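Local coordinates for HIAXHD3 (Humicola insolens, PDB 3ZXK), which removes arabinofuranose side chains, probably from xylan, as an exo-acting family 43 glycoside hydrolase that served as the scaffold for introducing endo-xylanase activity, at residues A[322-327]-A[524-529]; A[383-388]-A[510-515]. One frame throughout, in Å; residues are numbered along the deposited sequence.

Both contacts lie in the C-terminal concanavalin A-like region, and their centres are about 10 Å apart. Contact 1 ties a loop to strand 523-533. Contact 2 packs the next strand of that sheet, 380-388, on strand 509-516 of the facing sheet. The two meet where strands 523-533 and 380-388 run side by side: Lys527 N lies 2.7 Å from Arg386 O, a probable hydrogen bond. The rings of Phe529 and Phe385 also touch, CD1 of Phe529 being 3.5 Å from CZ of Phe385. Neither contact contributes a residue to the glycan pocket, although Phe469 and Trp502 of the same region do.

Contact 1 of 2, residues A[322-327]-A[524-529]; sequences DEFRGT and VKVKGF
Asp322 and Phe529 form a single antiparallel bridge, a hydrogen-bonded pair, that fastens the loop 322-327 to a strand of the C-terminal beta-sandwich. Asp322 N gives a nearly straight bond to Phe529 O at 2.9 Å (171° at the hydrogen). Phe529 N returns one to Asp322 O. That oxygen also receives a CA-H...O contact from Gly528 CA at 3.1 Å. Just beyond the bridge the loop turns. Asp322 CG is anti to the backbone N (chi1 -170°), and OD1 accepts from Phe324 N at 2.8 Å, an Asx turn. The same OD1 sits over one face of the Phe324 ring, towards the rim, while OD2 is bonded to Trp333 NE1. Phe324 CE2 carries the apolar part of the contact, 3.7 Å from Val526 CG1. Phe324 CD2 comes close to a backbone carbonyl, Val526 O, at 3.6 Å. Glu323 lies by Lys527 O: its CA makes a CA-H...O contact and its CG packs at 3.9 Å. Glu323 OE1 accepts from Arg325 NH2 at 2.9 Å in a salt bridge; the donor comes from above the carboxylate plane. An alanine at Glu323 would probably leave the Arg325 guanidinium without this mate and open a small gap beside Lys527 O. Lys527 and Gly528 form a classic beta bulge opposite Arg386, and Lys527 NZ pairs with Asp456. Strand 523-533 lies between strands 380-388 and 354-357, and Phe324 also reaches the latter, with its side chain on Leu354.

Contact 2 of 2, residues A[383-388]-A[510-515]; sequences GIFRLD and FGVFNF
Phe385 and Val512 meet in the interior of the concanavalin A-like beta-sandwich, between strands of its two facing sheets. The strands run in nearly the same direction, 21° apart, with axes 8.3 Å from each other. No hydrogen bond joins them; side chains do the work. The CB of Phe385 points toward strand 510-515, and CG is anti to the carbonyl carbon (chi1 -71°). One side of the ring then meets Val512: Phe385 CD1 is 3.9 Å from Val512 CB, and Phe385 CE1 is 3.7 Å from Val512 CG1. Val512 CB stands over the ring face towards its rim, a CH-pi contact. The tip and the other side of the ring reach the backbone of Gly511. Here Phe385 CZ is 3.6 Å from Gly511 C, and Phe385 CE2 is 3.5 Å from Gly511 O. Leu387 extends the packing along the strand, Leu387 CD2 being 4.1 Å from Val512 CG2, with the two side chains passing alongside each other, one running each way. The Phe385 side chain also touches Ala400 on strand 396-403, the neighbour of 509-516. At the other end the Phe510 ring lies against Gly383, whose CA sits over its face in a second CH-pi contact. A CB on Gly383 would clash with Phe510 CD2. The closest approach there is from the ring tip, Phe510 CZ, to Gly383 N at 3.4 Å.

Contact 1 of 2, residues A[322-327]-A[524-529]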
loop_
_atom_site.group_PDB
_atom_site.type_symbol
_atom_site.label_atom_id
_atom_site.label_comp_id
_atom_site.label_asym_id
_atom_site.label_seq_id
_atom_site.Cartn_x
_atom_site.Cartn_y
_atom_site.Cartn_z
ATOM N N ASP A 322 -1.544 -7.628 17.874
ATOM C CA ASP A 322 -1.987 -8.703 17.000
ATOM C C ASP A 322 -1.311 -9.985 17.426
ATOM O O ASP A 322 -0.095 -10.138 17.299
ATOM C CB ASP A 322 -1.653 -8.367 15.533
ATOM C CG ASP A 322 -2.316 -9.330 14.544
ATOM O OD1 ASP A 322 -2.741 -10.452 14.955
ATOM O OD2 ASP A 322 -2.400 -8.958 13.364
ATOM N N GLU A 323 -2.119 -10.893 17.961
ATOM C CA GLU A 323 -1.606 -12.187 18.408
ATOM C C GLU A 323 -1.919 -13.323 17.432
ATOM O O GLU A 323 -1.855 -14.496 17.795
ATOM C CB GLU A 323 -2.046 -12.506 19.843
ATOM C CG GLU A 323 -1.278 -11.630 20.837
ATOM C CD GLU A 323 -1.689 -11.824 22.280
ATOM O OE1 GLU A 323 -2.904 -11.799 22.582
ATOM O OE2 GLU A 323 -0.784 -11.982 23.128
ATOM N N PHE A 324 -2.240 -12.960 16.187
ATOM C CA PHE A 324 -2.409 -13.918 15.089
ATOM C C PHE A 324 -3.442 -14.966 15.447
ATOM O O PHE A 324 -3.213 -16.180 15.339
ATOM C CB PHE A 324 -1.066 -14.567 14.703
ATOM C CG PHE A 324 -0.078 -13.584 14.122
ATOM C CD1 PHE A 324 -0.256 -13.057 12.829
ATOM C CD2 PHE A 324 1.016 -13.148 14.871
ATOM C CE1 PHE A 324 0.650 -12.138 12.294
ATOM C CE2 PHE A 324 1.919 -12.222 14.339
ATOM C CZ PHE A 324 1.735 -11.718 13.054
ATOM N N ARG A 325 -4.600 -14.464 15.852
ATOM C CA ARG A 325 -5.733 -15.301 16.234
ATOM C C ARG A 325 -6.663 -15.528 15.060
ATOM O O ARG A 325 -6.637 -14.776 14.103
ATOM C CB ARG A 325 -6.489 -14.632 17.377
ATOM C CG ARG A 325 -5.648 -14.511 18.633
ATOM C CD ARG A 325 -6.415 -13.818 19.750
ATOM N NE ARG A 325 -5.542 -13.597 20.896
ATOM C CZ ARG A 325 -5.589 -14.302 22.019
ATOM N NH1 ARG A 325 -6.486 -15.267 22.169
ATOM N NH2 ARG A 325 -4.748 -14.034 23.000
ATOM N N GLY A 326 -7.471 -16.581 15.134
ATOM C CA GLY A 326 -8.469 -16.858 14.098
ATOM C C GLY A 326 -7.878 -17.484 12.851
ATOM O O GLY A 326 -6.766 -18.024 12.882
ATOM N N THR A 327 -8.608 -17.394 11.741
ATOM C CA THR A 327 -8.285 -18.177 10.552
ATOM C C THR A 327 -7.599 -17.381 9.441
ATOM O O THR A 327 -7.045 -17.966 8.498
ATOM C CB THR A 327 -9.551 -18.855 9.985
ATOM O OG1 THR A 327 -10.561 -17.864 9.749
ATOM C CG2 THR A 327 -10.100 -19.876 10.983
ATOM N N VAL A 524 9.759 -21.256 13.051
ATOM C CA VAL A 524 9.572 -20.402 14.181
ATOM C C VAL A 524 8.094 -20.125 14.352
ATOM O O VAL A 524 7.304 -20.288 13.419
ATOM C CB VAL A 524 10.386 -19.084 14.056
ATOM C CG1 VAL A 524 11.876 -19.370 13.842
ATOM C CG2 VAL A 524 9.827 -18.189 12.974
ATOM N N LYS A 525 7.724 -19.660 15.546
ATOM C CA LYS A 525 6.363 -19.257 15.798
ATOM C C LYS A 525 6.384 -17.765 16.113
ATOM O O LYS A 525 7.108 -17.328 17.027
ATOM C CB LYS A 525 5.775 -20.041 16.994
ATOM C CG LYS A 525 4.320 -19.649 17.334
ATOM C CD LYS A 525 3.652 -20.598 18.327
ATOM C CE LYS A 525 4.295 -20.575 19.697
ATOM N NZ LYS A 525 3.565 -21.491 20.615
ATOM N N VAL A 526 5.592 -17.003 15.378
ATOM C CA VAL A 526 5.408 -15.598 15.685
ATOM C C VAL A 526 4.207 -15.494 16.603
ATOM O O VAL A 526 3.077 -15.786 16.201
ATOM C CB VAL A 526 5.209 -14.762 14.407
ATOM C CG1 VAL A 526 5.386 -13.302 14.735
ATOM C CG2 VAL A 526 6.223 -15.181 13.346
ATOM N N LYS A 527 4.447 -15.136 17.855
ATOM C CA LYS A 527 3.368 -15.077 18.822
ATOM C C LYS A 527 2.596 -13.787 18.732
ATOM O O LYS A 527 1.397 -13.769 18.974
ATOM C CB LYS A 527 3.877 -15.234 20.247
ATOM C CG LYS A 527 4.636 -16.530 20.502
ATOM C CD LYS A 527 4.893 -16.606 21.994
ATOM C CE LYS A 527 6.170 -17.342 22.300
ATOM N NZ LYS A 527 6.478 -17.139 23.741
ATOM N N GLY A 528 3.245 -12.694 18.362
ATOM C CA GLY A 528 2.553 -11.427 18.391
ATOM C C GLY A 528 3.337 -10.330 17.721
ATOM O O GLY A 528 4.542 -10.425 17.518
ATOM N N PHE A 529 2.625 -9.253 17.414
ATOM C CA PHE A 529 3.242 -8.039 16.883
ATOM C C PHE A 529 2.499 -6.865 17.516
ATOM O O PHE A 529 1.262 -6.874 17.622
ATOM C CB PHE A 529 3.088 -7.911 15.360
ATOM C CG PHE A 529 3.540 -6.552 14.834
ATOM C CD1 PHE A 529 4.902 -6.272 14.598
ATOM C CD2 PHE A 529 2.624 -5.522 14.678
ATOM C CE1 PHE A 529 5.308 -5.004 14.121
ATOM C CE2 PHE A 529 3.038 -4.252 14.230
ATOM C CZ PHE A 529 4.374 -3.989 13.975
#

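Contact 2 of 2, residues A[383-388]-A[510-515]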
loop_
_atom_site.group_PDB
_atom_site.type_symbol
_atom_site.label_atom_id
_atom_site.label_comp_id
_atom_site.label_asym_id
_atom_site.label_seq_id
_atom_site.Cartn_x
_atom_site.Cartn_y
_atom_site.Cartn_z
ATOM N N GLY A 383 8.146 -1.140 16.067
ATOM C CA GLY A 383 7.455 -2.404 15.773
ATOM C C GLY A 383 8.110 -3.516 16.572
ATOM O O GLY A 383 9.334 -3.700 16.519
ATOM N N ILE A 384 7.312 -4.254 17.334
ATOM C CA ILE A 384 7.820 -5.306 18.209
ATOM C C ILE A 384 7.219 -6.663 17.838
ATOM O O ILE A 384 5.997 -6.833 17.830
ATOM C CB ILE A 384 7.522 -4.988 19.676
ATOM C CG1 ILE A 384 8.079 -3.603 20.026
ATOM C CG2 ILE A 384 8.071 -6.078 20.615
ATOM C CD1 ILE A 384 7.824 -3.218 21.459
ATOM N N PHE A 385 8.082 -7.608 17.490
ATOM C CA PHE A 385 7.703 -8.990 17.214
ATOM C C PHE A 385 8.084 -9.875 18.389
ATOM O O PHE A 385 9.191 -9.765 18.930
ATOM C CB PHE A 385 8.414 -9.500 15.964
ATOM C CG PHE A 385 7.916 -8.902 14.674
ATOM C CD1 PHE A 385 6.821 -9.468 14.001
ATOM C CD2 PHE A 385 8.547 -7.784 14.124
ATOM C CE1 PHE A 385 6.392 -8.926 12.797
ATOM C CE2 PHE A 385 8.118 -7.255 12.923
ATOM C CZ PHE A 385 7.045 -7.820 12.259
ATOM N N ARG A 386 7.180 -10.769 18.770
ATOM C CA ARG A 386 7.403 -11.716 19.853
ATOM C C ARG A 386 7.429 -13.119 19.227
ATOM O O ARG A 386 6.479 -13.502 18.535
ATOM C CB ARG A 386 6.286 -11.567 20.892
ATOM C CG ARG A 386 6.460 -12.433 22.123
ATOM C CD ARG A 386 5.201 -12.449 22.956
ATOM N NE ARG A 386 5.386 -13.227 24.168
ATOM C CZ ARG A 386 4.493 -13.283 25.143
ATOM N NH1 ARG A 386 3.354 -12.600 25.050
ATOM N NH2 ARG A 386 4.742 -14.012 26.217
ATOM N N LEU A 387 8.534 -13.844 19.411
ATOM C CA LEU A 387 8.762 -15.139 18.734
ATOM C C LEU A 387 9.136 -16.258 19.668
ATOM O O LEU A 387 9.736 -16.022 20.728
ATOM C CB LEU A 387 9.838 -15.027 17.650
ATOM C CG LEU A 387 9.554 -14.031 16.523
ATOM C CD1 LEU A 387 10.196 -12.690 16.830
ATOM C CD2 LEU A 387 10.070 -14.610 15.224
ATOM N N ASP A 388 8.755 -17.474 19.291
ATOM C CA ASP A 388 9.339 -18.689 19.863
ATOM C C ASP A 388 10.227 -19.325 18.764
ATOM O O ASP A 388 9.717 -19.739 17.718
ATOM C CB ASP A 388 8.218 -19.634 20.289
ATOM C CG ASP A 388 8.700 -21.004 20.790
ATOM O OD1 ASP A 388 9.901 -21.369 20.672
ATOM O OD2 ASP A 388 7.824 -21.756 21.284
ATOM N N PHE A 510 7.909 -2.837 8.246
ATOM C CA PHE A 510 8.285 -3.791 9.293
ATOM C C PHE A 510 7.997 -5.202 8.761
ATOM O O PHE A 510 6.966 -5.431 8.113
ATOM C CB PHE A 510 7.434 -3.636 10.569
ATOM C CG PHE A 510 7.654 -2.358 11.339
ATOM C CD1 PHE A 510 8.934 -1.898 11.667
ATOM C CD2 PHE A 510 6.557 -1.674 11.823
ATOM C CE1 PHE A 510 9.093 -0.739 12.426
ATOM C CE2 PHE A 510 6.705 -0.514 12.585
ATOM C CZ PHE A 510 7.976 -0.050 12.878
ATOM N N GLY A 511 8.892 -6.143 9.009
ATOM C CA GLY A 511 8.637 -7.503 8.591
ATOM C C GLY A 511 9.244 -8.555 9.471
ATOM O O GLY A 511 10.123 -8.280 10.283
ATOM N N VAL A 512 8.747 -9.779 9.303
ATOM C CA VAL A 512 9.308 -10.946 9.976
ATOM C C VAL A 512 9.641 -11.981 8.899
ATOM O O VAL A 512 8.869 -12.166 7.946
ATOM C CB VAL A 512 8.370 -11.504 11.076
ATOM C CG1 VAL A 512 6.958 -11.789 10.575
ATOM C CG2 VAL A 512 9.017 -12.708 11.761
ATOM N N PHE A 513 10.811 -12.595 9.019
ATOM C CA PHE A 513 11.306 -13.551 8.017
ATOM C C PHE A 513 11.837 -14.806 8.685
ATOM O O PHE A 513 12.162 -14.810 9.877
ATOM C CB PHE A 513 12.408 -12.913 7.169
ATOM C CG PHE A 513 13.685 -12.595 7.941
ATOM C CD1 PHE A 513 13.816 -11.379 8.621
ATOM C CD2 PHE A 513 14.730 -13.522 8.018
ATOM C CE1 PHE A 513 14.975 -11.088 9.328
ATOM C CE2 PHE A 513 15.893 -13.220 8.701
ATOM C CZ PHE A 513 16.000 -12.018 9.383
ATOM N N ASN A 514 11.967 -15.848 7.891
ATOM C CA ASN A 514 12.576 -17.086 8.338
ATOM C C ASN A 514 12.997 -17.853 7.083
ATOM O O ASN A 514 12.167 -18.191 6.250
ATOM C CB ASN A 514 11.599 -17.902 9.180
ATOM C CG ASN A 514 12.256 -19.136 9.753
ATOM O OD1 ASN A 514 13.479 -19.160 9.921
ATOM N ND2 ASN A 514 11.458 -20.148 10.057
ATOM N N PHE A 515 14.306 -18.060 6.921
ATOM C CA PHE A 515 14.822 -18.850 5.796
ATOM C C PHE A 515 16.014 -19.675 6.244
ATOM O O PHE A 515 16.477 -19.538 7.390
ATOM C CB PHE A 515 15.157 -17.974 4.569
ATOM C CG PHE A 515 16.267 -16.982 4.784
ATOM C CD1 PHE A 515 15.995 -15.708 5.289
ATOM C CD2 PHE A 515 17.576 -17.300 4.467
ATOM C CE1 PHE A 515 17.016 -14.786 5.494
ATOM C CE2 PHE A 515 18.608 -16.385 4.674
ATOM C CZ PHE A 515 18.335 -15.120 5.170
#